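Local coordinates for protein aminopeptidase N (Francisella tularensis subsp. tularensis, PDB 5DLL) that probably degrades intracellular peptides as a zinc-dependent aminopeptidase of the M1 family, releasing N-terminal amino acids, preferably alanine, at residues A[689-701]-A[713-725]. Sequence-based numbering, arbitrary orientation.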
loop_
_atom_site.group_PDB
_atom_site.type_symbol
_atom_site.label_atom_id
_atom_site.label_comp_id
_atom_site.label_asym_id
_atom_site.label_seq_id
_atom_site.Cartn_x
_atom_site.Cartn_y
_atom_site.Cartn_z
ATOM N N ASP A 689 -1.485 39.107 -7.131
ATOM C CA ASP A 689 -1.003 39.778 -5.921
ATOM C C ASP A 689 -0.985 38.800 -4.738
ATOM O O ASP A 689 -2.025 38.295 -4.313
ATOM C CB ASP A 689 -1.870 40.997 -5.592
ATOM C CG ASP A 689 -1.189 41.964 -4.622
ATOM O OD1 ASP A 689 -0.109 41.637 -4.084
ATOM O OD2 ASP A 689 -1.738 43.064 -4.400
ATOM N N GLN A 690 0.208 38.540 -4.213
ATOM C CA GLN A 690 0.379 37.626 -3.083
ATOM C C GLN A 690 0.246 38.325 -1.730
ATOM O O GLN A 690 0.302 37.669 -0.688
ATOM C CB GLN A 690 1.739 36.933 -3.172
ATOM C CG GLN A 690 1.905 36.075 -4.412
ATOM C CD GLN A 690 3.230 35.343 -4.435
ATOM O OE1 GLN A 690 4.260 35.884 -4.031
ATOM N NE2 GLN A 690 3.212 34.104 -4.910
ATOM N N LYS A 691 0.093 39.649 -1.750
ATOM C CA LYS A 691 -0.141 40.441 -0.544
ATOM C C LYS A 691 -1.069 39.723 0.443
ATOM O O LYS A 691 -0.669 39.424 1.568
ATOM C CB LYS A 691 -0.704 41.818 -0.942
ATOM C CG LYS A 691 -1.435 42.607 0.139
ATOM C CD LYS A 691 -0.550 42.985 1.316
ATOM C CE LYS A 691 -1.333 43.831 2.309
ATOM N NZ LYS A 691 -0.496 44.317 3.439
ATOM N N VAL A 692 -2.295 39.428 0.010
ATOM C CA VAL A 692 -3.311 38.856 0.907
ATOM C C VAL A 692 -2.986 37.432 1.386
ATOM O O VAL A 692 -3.113 37.136 2.575
ATOM C CB VAL A 692 -4.733 38.914 0.286
ATOM C CG1 VAL A 692 -4.880 37.963 -0.895
ATOM C CG2 VAL A 692 -5.790 38.617 1.341
ATOM N N GLY A 693 -2.557 36.565 0.470
ATOM C CA GLY A 693 -2.235 35.181 0.804
ATOM C C GLY A 693 -1.033 35.068 1.724
ATOM O O GLY A 693 -1.052 34.297 2.688
ATOM N N THR A 694 0.011 35.842 1.428
ATOM C CA THR A 694 1.245 35.842 2.221
ATOM C C THR A 694 1.002 36.204 3.680
ATOM O O THR A 694 1.603 35.612 4.577
ATOM C CB THR A 694 2.290 36.814 1.636
ATOM O OG1 THR A 694 2.482 36.519 0.251
ATOM C CG2 THR A 694 3.623 36.687 2.360
ATOM N N ASP A 695 0.124 37.173 3.913
ATOM C CA ASP A 695 -0.166 37.618 5.272
ATOM C C ASP A 695 -0.874 36.519 6.053
ATOM O O ASP A 695 -0.570 36.294 7.223
ATOM C CB ASP A 695 -1.006 38.899 5.255
ATOM C CG ASP A 695 -0.291 40.057 4.574
ATOM O OD1 ASP A 695 0.942 39.967 4.371
ATOM O OD2 ASP A 695 -0.965 41.054 4.232
ATOM N N LEU A 696 -1.801 35.830 5.388
ATOM C CA LEU A 696 -2.541 34.720 5.998
ATOM C C LEU A 696 -1.651 33.504 6.247
ATOM O O LEU A 696 -1.795 32.826 7.267
ATOM C CB LEU A 696 -3.737 34.310 5.122
ATOM C CG LEU A 696 -4.918 35.287 5.047
ATOM C CD1 LEU A 696 -5.948 34.801 4.035
ATOM C CD2 LEU A 696 -5.558 35.486 6.413
ATOM N N ALA A 697 -0.745 33.229 5.308
ATOM C CA ALA A 697 0.203 32.121 5.443
ATOM C C ALA A 697 1.205 32.385 6.562
ATOM O O ALA A 697 1.542 31.483 7.331
ATOM C CB ALA A 697 0.930 31.893 4.132
ATOM N N GLN A 698 1.670 33.630 6.643
ATOM C CA GLN A 698 2.643 34.042 7.651
ATOM C C GLN A 698 2.078 33.932 9.072
ATOM O O GLN A 698 2.796 33.538 9.994
ATOM C CB GLN A 698 3.119 35.474 7.371
ATOM C CG GLN A 698 4.213 35.981 8.303
ATOM C CD GLN A 698 5.483 35.156 8.219
ATOM O OE1 GLN A 698 6.071 35.009 7.148
ATOM N NE2 GLN A 698 5.914 34.615 9.355
ATOM N N GLN A 699 0.803 34.278 9.246
ATOM C CA GLN A 699 0.159 34.172 10.555
ATOM C C GLN A 699 -0.075 32.712 10.927
ATOM O O GLN A 699 0.237 32.298 12.045
ATOM C CB GLN A 699 -1.162 34.949 10.593
ATOM C CG GLN A 699 -0.999 36.463 10.554
ATOM C CD GLN A 699 -0.181 37.006 11.716
ATOM O OE1 GLN A 699 -0.537 36.823 12.884
ATOM N NE2 GLN A 699 0.921 37.682 11.399
ATOM N N LEU A 700 -0.612 31.938 9.985
ATOM C CA LEU A 700 -0.852 30.508 10.193
ATOM C C LEU A 700 0.433 29.807 10.603
ATOM O O LEU A 700 0.435 28.963 11.501
ATOM C CB LEU A 700 -1.405 29.866 8.914
ATOM C CG LEU A 700 -1.809 28.387 8.963
ATOM C CD1 LEU A 700 -2.711 28.100 10.153
ATOM C CD2 LEU A 700 -2.497 27.988 7.666
ATOM N N PHE A 701 1.521 30.177 9.933
ATOM C CA PHE A 701 2.854 29.699 10.262
ATOM C C PHE A 701 3.192 29.955 11.732
ATOM O O PHE A 701 3.636 29.050 12.433
ATOM C CB PHE A 701 3.887 30.385 9.359
ATOM C CG PHE A 701 5.259 29.785 9.439
ATOM C CD1 PHE A 701 5.494 28.503 8.965
ATOM C CD2 PHE A 701 6.322 30.508 9.970
ATOM C CE1 PHE A 701 6.758 27.946 9.029
ATOM C CE2 PHE A 701 7.590 29.956 10.035
ATOM C CZ PHE A 701 7.809 28.674 9.566
ATOM N N ALA A 713 1.360 26.053 6.083
ATOM C CA ALA A 713 1.861 27.424 6.153
ATOM C C ALA A 713 3.238 27.550 5.503
ATOM O O ALA A 713 3.469 28.453 4.698
ATOM C CB ALA A 713 1.916 27.889 7.594
ATOM N N PHE A 714 4.143 26.638 5.852
ATOM C CA PHE A 714 5.495 26.616 5.287
ATOM C C PHE A 714 5.463 26.429 3.771
ATOM O O PHE A 714 6.067 27.210 3.038
ATOM C CB PHE A 714 6.331 25.509 5.952
ATOM C CG PHE A 714 7.784 25.472 5.523
ATOM C CD1 PHE A 714 8.520 26.641 5.341
ATOM C CD2 PHE A 714 8.430 24.253 5.347
ATOM C CE1 PHE A 714 9.858 26.594 4.961
ATOM C CE2 PHE A 714 9.765 24.203 4.966
ATOM C CZ PHE A 714 10.481 25.375 4.775
ATOM N N THR A 715 4.746 25.407 3.308
ATOM C CA THR A 715 4.639 25.110 1.875
ATOM C C THR A 715 4.201 26.329 1.055
ATOM O O THR A 715 4.753 26.593 -0.012
ATOM C CB THR A 715 3.640 23.960 1.608
ATOM O OG1 THR A 715 3.979 22.819 2.408
ATOM C CG2 THR A 715 3.627 23.564 0.125
ATOM N N GLU A 716 3.214 27.065 1.557
ATOM C CA GLU A 716 2.654 28.207 0.831
ATOM C C GLU A 716 3.547 29.440 0.958
ATOM O O GLU A 716 3.612 30.263 0.043
ATOM C CB GLU A 716 1.241 28.523 1.324
ATOM C CG GLU A 716 0.273 27.344 1.298
ATOM C CD GLU A 716 -0.007 26.796 -0.092
ATOM O OE1 GLU A 716 0.381 27.438 -1.093
ATOM O OE2 GLU A 716 -0.631 25.712 -0.178
ATOM N N LEU A 717 4.245 29.554 2.085
ATOM C CA LEU A 717 5.235 30.616 2.280
ATOM C C LEU A 717 6.412 30.464 1.300
ATOM O O LEU A 717 7.078 31.446 0.980
ATOM C CB LEU A 717 5.739 30.611 3.735
ATOM C CG LEU A 717 5.750 31.910 4.554
ATOM C CD1 LEU A 717 4.538 32.790 4.283
ATOM C CD2 LEU A 717 5.834 31.576 6.039
ATOM N N LEU A 718 6.660 29.238 0.834
ATOM C CA LEU A 718 7.701 28.967 -0.172
ATOM C C LEU A 718 7.290 29.325 -1.608
ATOM O O LEU A 718 8.150 29.396 -2.494
ATOM C CB LEU A 718 8.127 27.493 -0.140
ATOM C CG LEU A 718 8.813 26.961 1.118
ATOM C CD1 LEU A 718 9.005 25.455 0.994
ATOM C CD2 LEU A 718 10.141 27.662 1.362
ATOM N N LYS A 719 5.992 29.527 -1.841
ATOM C CA LYS A 719 5.497 30.008 -3.140
ATOM C C LYS A 719 5.646 31.526 -3.285
ATOM O O LYS A 719 5.425 32.070 -4.370
ATOM C CB LYS A 719 4.030 29.614 -3.353
ATOM C CG LYS A 719 3.796 28.114 -3.482
ATOM C CD LYS A 719 2.393 27.815 -3.988
ATOM C CE LYS A 719 2.201 26.333 -4.263
ATOM N NZ LYS A 719 0.953 26.071 -5.030
ATOM N N SER A 720 6.010 32.198 -2.191
ATOM C CA SER A 720 6.260 33.638 -2.190
ATOM C C SER A 720 7.333 33.996 -3.200
ATOM O O SER A 720 8.339 33.295 -3.308
ATOM C CB SER A 720 6.705 34.090 -0.795
ATOM O OG SER A 720 6.991 35.478 -0.761
ATOM N N ASN A 721 7.115 35.084 -3.933
ATOM C CA ASN A 721 8.088 35.565 -4.918
ATOM C C ASN A 721 9.158 36.471 -4.312
ATOM O O ASN A 721 10.102 36.858 -5.001
ATOM C CB ASN A 721 7.377 36.292 -6.061
ATOM C CG ASN A 721 6.410 35.394 -6.808
ATOM O OD1 ASN A 721 6.648 34.196 -6.971
ATOM N ND2 ASN A 721 5.310 35.968 -7.266
ATOM N N ASP A 722 9.007 36.812 -3.033
ATOM C CA ASP A 722 10.021 37.578 -2.319
ATOM C C ASP A 722 11.055 36.621 -1.740
ATOM O O ASP A 722 10.705 35.641 -1.086
ATOM C CB ASP A 722 9.382 38.409 -1.204
ATOM C CG ASP A 722 10.303 39.499 -0.680
ATOM O OD1 ASP A 722 11.131 40.021 -1.459
ATOM O OD2 ASP A 722 10.189 39.845 0.516
ATOM N N LYS A 723 12.326 36.911 -1.992
ATOM C CA LYS A 723 13.436 36.069 -1.543
ATOM C C LYS A 723 13.543 36.038 -0.017
ATOM O O LYS A 723 13.794 34.984 0.568
ATOM C CB LYS A 723 14.741 36.584 -2.158
ATOM C CG LYS A 723 15.962 35.707 -1.934
ATOM C CD LYS A 723 17.135 36.216 -2.757
ATOM C CE LYS A 723 18.441 35.548 -2.356
ATOM N NZ LYS A 723 18.377 34.067 -2.480
ATOM N N GLN A 724 13.353 37.201 0.611
ATOM C CA GLN A 724 13.389 37.341 2.074
ATOM C C GLN A 724 12.333 36.488 2.777
ATOM O O GLN A 724 12.595 35.916 3.837
ATOM C CB GLN A 724 13.184 38.810 2.468
ATOM C CG GLN A 724 14.393 39.706 2.235
ATOM C CD GLN A 724 15.355 39.737 3.414
ATOM O OE1 GLN A 724 15.388 38.821 4.239
ATOM N NE2 GLN A 724 16.148 40.799 3.493
ATOM N N VAL A 725 11.142 36.421 2.187
ATOM C CA VAL A 725 10.018 35.667 2.758
ATOM C C VAL A 725 10.299 34.163 2.779
ATOM O O VAL A 725 10.013 33.489 3.772
ATOM C CB VAL A 725 8.705 35.941 1.980
ATOM C CG1 VAL A 725 7.610 34.951 2.363
ATOM C CG2 VAL A 725 8.236 37.370 2.221
#
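The F701 ring takes L717 on one face and A713 at its edge: methyl CD2 of L717 stands 4.2 Å from the ring centroid, 25° off the normal, a CH-pi contact offset toward the rim, while CB of A713 lies in the ring plane. With CG anti to the backbone N (chi1 -169°), the F701 ring sits beside its own carbonyl carbon, where these two residues meet it. The F714 side chain runs alongside, pointing the same way, its CB 3.9 Å from F701 CE1; L718 CD1 lies over one face of the F714 ring, offset toward the rim. Both phenylalanines also reach helix 723-736, where F733 stacks on F714 and R736 makes a cation-pi contact with F701.

L717 exemplifies knobs-into-holes packing, seated among T694, A697, Q698 and F701; its other methyl, CD1, meets A697 CB at 3.7 Å. A713, having little bulk, lets the chains close in near the inter-helix turn, its CB 3.6 Å from F701 CB.

At the far end the amide of Q690 takes over. Its OE1 accepts the backbone N-H of N721 on an in-plane lone pair, N to OE1 3.0 Å. Its NE2 donates to K719 O at 3.1 Å from above that carbonyl's plane. NE2 also bonds M685 O, so three bonds fix the amide's rotation. The Q690 and N721 side chains cross at about a right angle with their amide planes nearly parallel, yet ND2 of N721 makes no hydrogen bond to OE1.

The axes of segments 691-701 and 713-717 approach to 8.6 Å at 146°. Helices 691-703 and 707-717 thus form an antiparallel helical hairpin, characteristic of the ARM-repeat-like, all-helical C-terminal domain of M1 aminopeptidases.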